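Local coordinates for protein phosphatidylinositol-specific phospholipase C1 (Streptomyces antibioticus, PDB 3H4X) that is a bacterial enzyme of the calcium-dependent phosphoinositide phospholipase C family, folded as a TIM-barrel-like domain, a curled, largely parallel sheet with helices around it, at residues P293-T298 and E302-A307; T26-S31 and A317-A322; E43-F48 and L52-A57. One frame throughout, in Å; residues are numbered along the deposited sequence.

Interaction 1: residues P293-T298 and E302-A307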
# COMPACT_ATOMS: atom_id res chain seq x y z
N PRO A 293 -21.23 -14.85 -0.65
CA PRO A 293 -21.65 -14.87 -2.05
C PRO A 293 -21.11 -13.66 -2.80
O PRO A 293 -21.18 -12.54 -2.30
CB PRO A 293 -23.17 -14.80 -1.96
CG PRO A 293 -23.45 -14.10 -0.69
CD PRO A 293 -22.34 -14.48 0.25
N VAL A 294 -20.59 -13.88 -4.00
CA VAL A 294 -19.88 -12.83 -4.72
C VAL A 294 -20.78 -11.65 -5.07
O VAL A 294 -21.97 -11.81 -5.37
CB VAL A 294 -19.18 -13.36 -5.98
CG1 VAL A 294 -18.25 -14.51 -5.64
CG2 VAL A 294 -20.21 -13.78 -7.02
N ILE A 295 -20.21 -10.45 -5.02
CA ILE A 295 -20.87 -9.23 -5.47
C ILE A 295 -20.00 -8.59 -6.53
O ILE A 295 -18.88 -9.03 -6.76
CB ILE A 295 -21.13 -8.26 -4.30
CG1 ILE A 295 -19.81 -7.84 -3.66
CG2 ILE A 295 -22.06 -8.89 -3.28
CD1 ILE A 295 -19.97 -6.85 -2.53
N ASP A 296 -20.51 -7.56 -7.20
CA ASP A 296 -19.75 -6.96 -8.29
C ASP A 296 -18.50 -6.24 -7.78
O ASP A 296 -18.53 -5.62 -6.72
CB ASP A 296 -20.62 -5.99 -9.10
CG ASP A 296 -20.04 -5.72 -10.47
OD1 ASP A 296 -20.19 -6.59 -11.36
OD2 ASP A 296 -19.43 -4.65 -10.66
N GLY A 297 -17.42 -6.35 -8.54
CA GLY A 297 -16.15 -5.74 -8.16
C GLY A 297 -16.09 -4.24 -8.42
O GLY A 297 -15.21 -3.55 -7.91
N THR A 298 -17.04 -3.74 -9.21
CA THR A 298 -17.04 -2.33 -9.59
C THR A 298 -18.34 -1.65 -9.20
O THR A 298 -18.33 -0.60 -8.55
CB THR A 298 -16.81 -2.17 -11.11
OG1 THR A 298 -15.60 -2.85 -11.48
CG2 THR A 298 -16.71 -0.70 -11.49
N GLU A 302 -24.66 -0.21 -2.87
CA GLU A 302 -24.04 0.35 -1.68
C GLU A 302 -24.22 -0.58 -0.49
O GLU A 302 -23.30 -0.80 0.30
CB GLU A 302 -24.64 1.72 -1.37
CG GLU A 302 -24.08 2.37 -0.12
CD GLU A 302 -24.69 3.74 0.14
OE1 GLU A 302 -25.86 3.96 -0.24
OE2 GLU A 302 -23.99 4.59 0.74
N ALA A 303 -25.43 -1.14 -0.35
CA ALA A 303 -25.74 -2.03 0.76
C ALA A 303 -24.87 -3.29 0.73
O ALA A 303 -24.37 -3.73 1.76
CB ALA A 303 -27.22 -2.39 0.76
N GLU A 304 -24.72 -3.86 -0.46
CA GLU A 304 -23.87 -5.04 -0.64
C GLU A 304 -22.43 -4.75 -0.22
O GLU A 304 -21.81 -5.54 0.48
CB GLU A 304 -23.91 -5.50 -2.10
CG GLU A 304 -25.19 -6.21 -2.51
CD GLU A 304 -25.24 -6.50 -3.99
OE1 GLU A 304 -24.46 -5.89 -4.75
OE2 GLU A 304 -26.06 -7.35 -4.41
N ALA A 305 -21.91 -3.60 -0.65
CA ALA A 305 -20.52 -3.26 -0.40
C ALA A 305 -20.28 -2.99 1.08
O ALA A 305 -19.29 -3.45 1.66
CB ALA A 305 -20.11 -2.06 -1.24
N LEU A 306 -21.20 -2.26 1.70
CA LEU A 306 -21.08 -1.96 3.12
C LEU A 306 -21.11 -3.23 3.96
O LEU A 306 -20.34 -3.38 4.90
CB LEU A 306 -22.19 -1.00 3.57
CG LEU A 306 -22.02 0.46 3.12
CD1 LEU A 306 -23.25 1.27 3.49
CD2 LEU A 306 -20.76 1.06 3.74
N ALA A 307 -22.01 -4.14 3.61
CA ALA A 307 -22.10 -5.42 4.32
C ALA A 307 -20.79 -6.19 4.19
O ALA A 307 -20.32 -6.80 5.15
CB ALA A 307 -23.26 -6.24 3.79
O HOH W 1 -23.35 -6.94 -6.83

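Interaction 2: residues T26-S31 and A317-A322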
# COMPACT_ATOMS: atom_id res chain seq x y z
N THR A 26 -10.20 5.12 16.74
CA THR A 26 -9.16 4.08 16.82
C THR A 26 -7.73 4.44 16.41
O THR A 26 -7.37 5.61 16.24
CB THR A 26 -9.58 2.97 15.87
OG1 THR A 26 -9.81 3.53 14.57
CG2 THR A 26 -10.87 2.31 16.35
N THR A 27 -6.91 3.40 16.26
CA THR A 27 -5.56 3.54 15.72
C THR A 27 -5.50 2.93 14.32
O THR A 27 -6.44 2.28 13.87
CB THR A 27 -4.51 2.78 16.55
OG1 THR A 27 -4.60 1.38 16.26
CG2 THR A 27 -4.71 3.03 18.05
N TYR A 28 -4.37 3.12 13.66
CA TYR A 28 -4.19 2.57 12.32
C TYR A 28 -4.29 1.05 12.34
O TYR A 28 -4.57 0.43 11.32
CB TYR A 28 -2.85 3.01 11.73
CG TYR A 28 -2.88 3.18 10.22
CD1 TYR A 28 -3.72 4.12 9.63
CD2 TYR A 28 -2.05 2.42 9.40
CE1 TYR A 28 -3.74 4.28 8.25
CE2 TYR A 28 -2.07 2.58 8.03
CZ TYR A 28 -2.92 3.51 7.46
OH TYR A 28 -2.92 3.66 6.09
N GLY A 29 -4.07 0.45 13.51
CA GLY A 29 -4.13 -1.00 13.67
C GLY A 29 -5.43 -1.56 14.22
O GLY A 29 -5.58 -2.77 14.32
N THR A 30 -6.38 -0.69 14.57
CA THR A 30 -7.65 -1.15 15.14
C THR A 30 -8.87 -0.71 14.33
O THR A 30 -10.01 -0.78 14.80
CB THR A 30 -7.82 -0.74 16.62
OG1 THR A 30 -7.87 0.68 16.73
CG2 THR A 30 -6.67 -1.29 17.44
N SER A 31 -8.62 -0.30 13.09
CA SER A 31 -9.69 0.12 12.18
C SER A 31 -9.70 -0.74 10.93
O SER A 31 -8.71 -1.39 10.58
CB SER A 31 -9.49 1.58 11.79
OG SER A 31 -8.29 1.74 11.06
N ALA A 317 -9.71 -7.74 8.98
CA ALA A 317 -9.04 -6.98 7.94
C ALA A 317 -8.71 -5.57 8.44
O ALA A 317 -9.47 -4.99 9.22
CB ALA A 317 -9.92 -6.89 6.70
N SER A 318 -7.58 -5.03 7.99
CA SER A 318 -7.31 -3.60 8.13
C SER A 318 -7.87 -2.85 6.93
O SER A 318 -8.34 -1.72 7.06
CB SER A 318 -5.82 -3.33 8.22
OG SER A 318 -5.25 -3.94 9.36
N PHE A 319 -7.78 -3.46 5.76
CA PHE A 319 -8.28 -2.86 4.53
C PHE A 319 -9.03 -3.90 3.72
O PHE A 319 -8.62 -5.06 3.67
CB PHE A 319 -7.14 -2.32 3.66
CG PHE A 319 -6.30 -1.27 4.32
CD1 PHE A 319 -6.58 0.07 4.15
CD2 PHE A 319 -5.20 -1.63 5.10
CE1 PHE A 319 -5.79 1.04 4.75
CE2 PHE A 319 -4.42 -0.66 5.70
CZ PHE A 319 -4.71 0.67 5.52
N ALA A 320 -10.12 -3.48 3.09
CA ALA A 320 -10.82 -4.28 2.10
C ALA A 320 -10.69 -3.54 0.77
O ALA A 320 -11.05 -2.37 0.69
CB ALA A 320 -12.28 -4.44 2.47
N THR A 321 -10.17 -4.20 -0.26
CA THR A 321 -10.01 -3.53 -1.55
C THR A 321 -10.78 -4.20 -2.67
O THR A 321 -10.97 -5.42 -2.68
CB THR A 321 -8.52 -3.36 -1.94
OG1 THR A 321 -8.00 -4.57 -2.49
CG2 THR A 321 -7.68 -2.96 -0.73
N ALA A 322 -11.23 -3.37 -3.60
CA ALA A 322 -11.93 -3.80 -4.80
C ALA A 322 -11.84 -2.64 -5.79
O ALA A 322 -10.92 -1.82 -5.72
CB ALA A 322 -13.37 -4.17 -4.50
O HOH W 2 -6.02 -1.94 11.08
O HOH W 3 -7.97 0.70 8.38

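Interaction 3: residues E43-F48 and L52-A57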
# COMPACT_ATOMS: atom_id res chain seq x y z
N GLU A 43 -9.79 5.26 -16.42
CA GLU A 43 -11.17 4.76 -16.46
C GLU A 43 -11.85 4.84 -15.10
O GLU A 43 -13.07 4.99 -15.01
CB GLU A 43 -11.20 3.33 -16.98
CG GLU A 43 -12.58 2.72 -17.10
CD GLU A 43 -12.54 1.26 -17.50
OE1 GLU A 43 -11.47 0.63 -17.34
OE2 GLU A 43 -13.58 0.73 -17.96
N LYS A 44 -11.07 4.74 -14.03
CA LYS A 44 -11.61 4.85 -12.68
C LYS A 44 -11.66 6.30 -12.23
O LYS A 44 -12.67 6.77 -11.71
CB LYS A 44 -10.77 4.04 -11.68
CG LYS A 44 -10.75 2.54 -11.92
CD LYS A 44 -10.31 1.81 -10.66
CE LYS A 44 -10.12 0.33 -10.90
NZ LYS A 44 -8.95 0.09 -11.77
N TYR A 45 -10.55 7.01 -12.43
CA TYR A 45 -10.38 8.39 -11.99
C TYR A 45 -9.69 9.17 -13.09
O TYR A 45 -8.59 8.84 -13.50
CB TYR A 45 -9.56 8.43 -10.69
CG TYR A 45 -10.28 7.80 -9.53
CD1 TYR A 45 -11.41 8.40 -8.99
CD2 TYR A 45 -9.85 6.61 -8.97
CE1 TYR A 45 -12.09 7.83 -7.94
CE2 TYR A 45 -10.52 6.03 -7.91
CZ TYR A 45 -11.64 6.64 -7.39
OH TYR A 45 -12.32 6.07 -6.34
N ARG A 46 -10.36 10.22 -13.57
CA ARG A 46 -9.82 11.00 -14.67
C ARG A 46 -8.42 11.52 -14.36
O ARG A 46 -7.52 11.45 -15.19
CB ARG A 46 -10.76 12.16 -15.02
CG ARG A 46 -10.30 12.96 -16.22
CD ARG A 46 -11.34 13.98 -16.65
NE ARG A 46 -10.83 14.88 -17.67
CZ ARG A 46 -10.63 14.53 -18.94
NH1 ARG A 46 -10.90 13.29 -19.34
NH2 ARG A 46 -10.16 15.42 -19.81
N TYR A 47 -8.26 12.05 -13.15
CA TYR A 47 -6.96 12.49 -12.66
C TYR A 47 -6.66 11.79 -11.34
O TYR A 47 -7.58 11.43 -10.61
CB TYR A 47 -6.95 14.00 -12.42
CG TYR A 47 -7.09 14.83 -13.67
CD1 TYR A 47 -5.98 15.14 -14.45
CD2 TYR A 47 -8.33 15.29 -14.09
CE1 TYR A 47 -6.11 15.90 -15.60
CE2 TYR A 47 -8.46 16.04 -15.24
CZ TYR A 47 -7.36 16.34 -15.98
OH TYR A 47 -7.51 17.09 -17.13
N PHE A 48 -5.38 11.62 -11.04
CA PHE A 48 -5.02 11.03 -9.76
C PHE A 48 -5.59 11.85 -8.60
O PHE A 48 -5.91 11.30 -7.55
CB PHE A 48 -3.51 10.83 -9.62
CG PHE A 48 -3.15 9.87 -8.52
CD1 PHE A 48 -3.49 8.54 -8.63
CD2 PHE A 48 -2.53 10.32 -7.37
CE1 PHE A 48 -3.18 7.65 -7.61
CE2 PHE A 48 -2.22 9.43 -6.35
CZ PHE A 48 -2.55 8.09 -6.47
N LEU A 52 -7.36 10.68 -5.05
CA LEU A 52 -7.08 11.22 -3.73
C LEU A 52 -8.33 11.80 -3.07
O LEU A 52 -8.53 11.68 -1.87
CB LEU A 52 -5.96 12.25 -3.80
CG LEU A 52 -4.59 11.66 -4.14
CD1 LEU A 52 -3.64 12.73 -4.63
CD2 LEU A 52 -3.99 10.93 -2.95
N ASP A 53 -9.19 12.43 -3.88
CA ASP A 53 -10.41 13.02 -3.35
C ASP A 53 -11.56 12.02 -3.17
O ASP A 53 -12.64 12.39 -2.70
CB ASP A 53 -10.87 14.20 -4.22
CG ASP A 53 -10.10 15.48 -3.93
OD1 ASP A 53 -9.68 15.67 -2.77
OD2 ASP A 53 -9.93 16.29 -4.85
N SER A 54 -11.33 10.76 -3.51
CA SER A 54 -12.38 9.74 -3.44
C SER A 54 -12.78 9.41 -2.01
O SER A 54 -13.90 8.94 -1.77
CB SER A 54 -11.92 8.45 -4.12
OG SER A 54 -10.90 7.81 -3.35
N GLY A 55 -11.87 9.64 -1.07
CA GLY A 55 -12.10 9.23 0.31
C GLY A 55 -11.51 7.87 0.66
O GLY A 55 -11.48 7.49 1.82
N ALA A 56 -11.05 7.13 -0.35
CA ALA A 56 -10.47 5.81 -0.11
C ALA A 56 -9.27 5.89 0.84
O ALA A 56 -8.51 6.86 0.83
CB ALA A 56 -10.06 5.16 -1.42
N ALA A 57 -9.11 4.84 1.65
CA ALA A 57 -8.00 4.77 2.60
C ALA A 57 -6.73 4.19 1.98
O ALA A 57 -5.63 4.35 2.51
CB ALA A 57 -8.42 3.93 3.78

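Interaction 1: residues P293-T298 and E302-A307
Ile295 meets the first turn of helix 302-314 chiefly at Glu304, and the two side chains lie alongside each other, pointing opposite ways. The methyl CD1 of Ile295 lies 3.8 Å from the carbonyl O of Glu304 and reaches on to CA of Ala305, at 4.2 Å. The branch methyl CG2 of Ile295 packs 4.0 Å from both CB and CD of Glu304, following the glutamate from CB to the carboxylate carbon. With CG1 set between the backbone N and the carbonyl carbon (chi1 61°), the isoleucine turns both branches to the helix. Beyond CG the glutamate runs straight out, carrying OE1 past the isoleucine to water 1; this water donates to Glu304 OE1 at 2.6 Å and accepts from Asp296 N at 2.9 Å. Farther out, Asp296 OD2 accepts from Thr298 N at 2.9 Å, an Asx turn in which the donor stands above the carboxylate plane, and also accepts from His299 N. Trp324 NE1 bonds to Asp296 O, and Arg308 NH2 reaches Pro293 O from the next turn. The contact joins the loop following strand 282-286 to the start of helix 302-314, whose Ala305 and Leu306 rest on Val330 of helix 328-331.

Interaction 2: residues T26-S31 and A317-A322
Tyr28, in the loop before strand 31-36, meets Phe319 of strand 319-322. The loop is first shaped by Thr27: its N donates to Thr30 OG1 in a nearly straight bond, while Thr27 OG1 accepts from Gly29 N as an ST turn, and Thr30 N closes a type I beta turn on Thr27 O at 3.1 Å. From this turn the side chain of Tyr28 crosses that of Phe319 nearly at right angles. The rings form an offset edge-to-face stack, with centroids 6.0 Å apart and planes at 68°, in which the edge of Phe319 is directed to the face of Tyr28. Its closest approach, 3.5 Å, is between Tyr28 OH and Phe319 CZ. Both rings also rest on Leu125 of strand 124-130. Two waters bridge the loop to Ser318. Water 2 donates to Tyr28 O and Ser31 O, each at 2.8 Å, and accepts from Ser318 OG, which is also bonded to Leu283 N. At Ser31, the carbonyl O receives a CA-H...O contact from Ser318 CA at 3.6 Å, and water 3 links Ser31 OG with Ser318 O. Here the N-terminal loop enters strand 31-36 beside the parallel strand 319-322, the place where the first and last parallel strands of a closed, TIM-barrel-like sheet meet.

Interaction 3: residues E43-F48 and L52-A57
The phenol of Tyr45 and the CB of Ser54 meet at 3.3 Å, measured from Tyr45 OH, and Ser54 CB also sits 3.7 Å from Tyr45 CZ. The backbone of Ser54 directs CB at the tyrosine, while chi1 of 70° holds OG between the backbone N and the carbonyl carbon. There Ser54 OG accepts from Ala56 N at 3.1 Å, forming an ST turn; the same hydroxyl is bonded to Ala51 O. One turn of helix links the other pair, with Leu52 N donating to Phe48 O at 3.0 Å. Phe48 swings CG anti to its backbone N (chi1 -163°), and the CD2-CE2 side of the ring is thereby brought against Leu52. The closest side-chain carbons are Phe48 CD2 and Leu52 CD1, 3.8 Å apart, while Leu52 CG lies 3.9 Å from Phe48 CE2. Both residues continue inward onto Leu59 of strand 58-64 and onto helix 104-117, where Leu52 touches Trp114. Tyr47 occupies the N-cap position, and Gly55, with positive phi, is the first residue to leave helical geometry. The short helix 48-52 lies in the connection between the adjacent parallel strands 31-36 and 58-64, consistent with the right-handed beta-alpha-beta crossovers of TIM-barrel-like folds.

All three contacts belong to or flank one curled sheet, with centres about 18 Å apart for interactions 1 and 2 and about 19 Å for either of the other pairs. Interaction 2 joins segments 286 residues apart, and interactions 3 and 1, in that order, are nested within the loop it closes. It touches each of them: Gly297 O packs on Ala322 CB, and Phe319 CE1 on Ala57 O. Interactions 1 and 3 do not touch. Strand 31-36 lies between 58-64 and 319-322 and is thus common to interactions 2 and 3, while helix 302-314 precedes strand 319-322. The first strand of the chain is thereby joined to the last parallel one, consistent with closure of a TIM-barrel-like sheet.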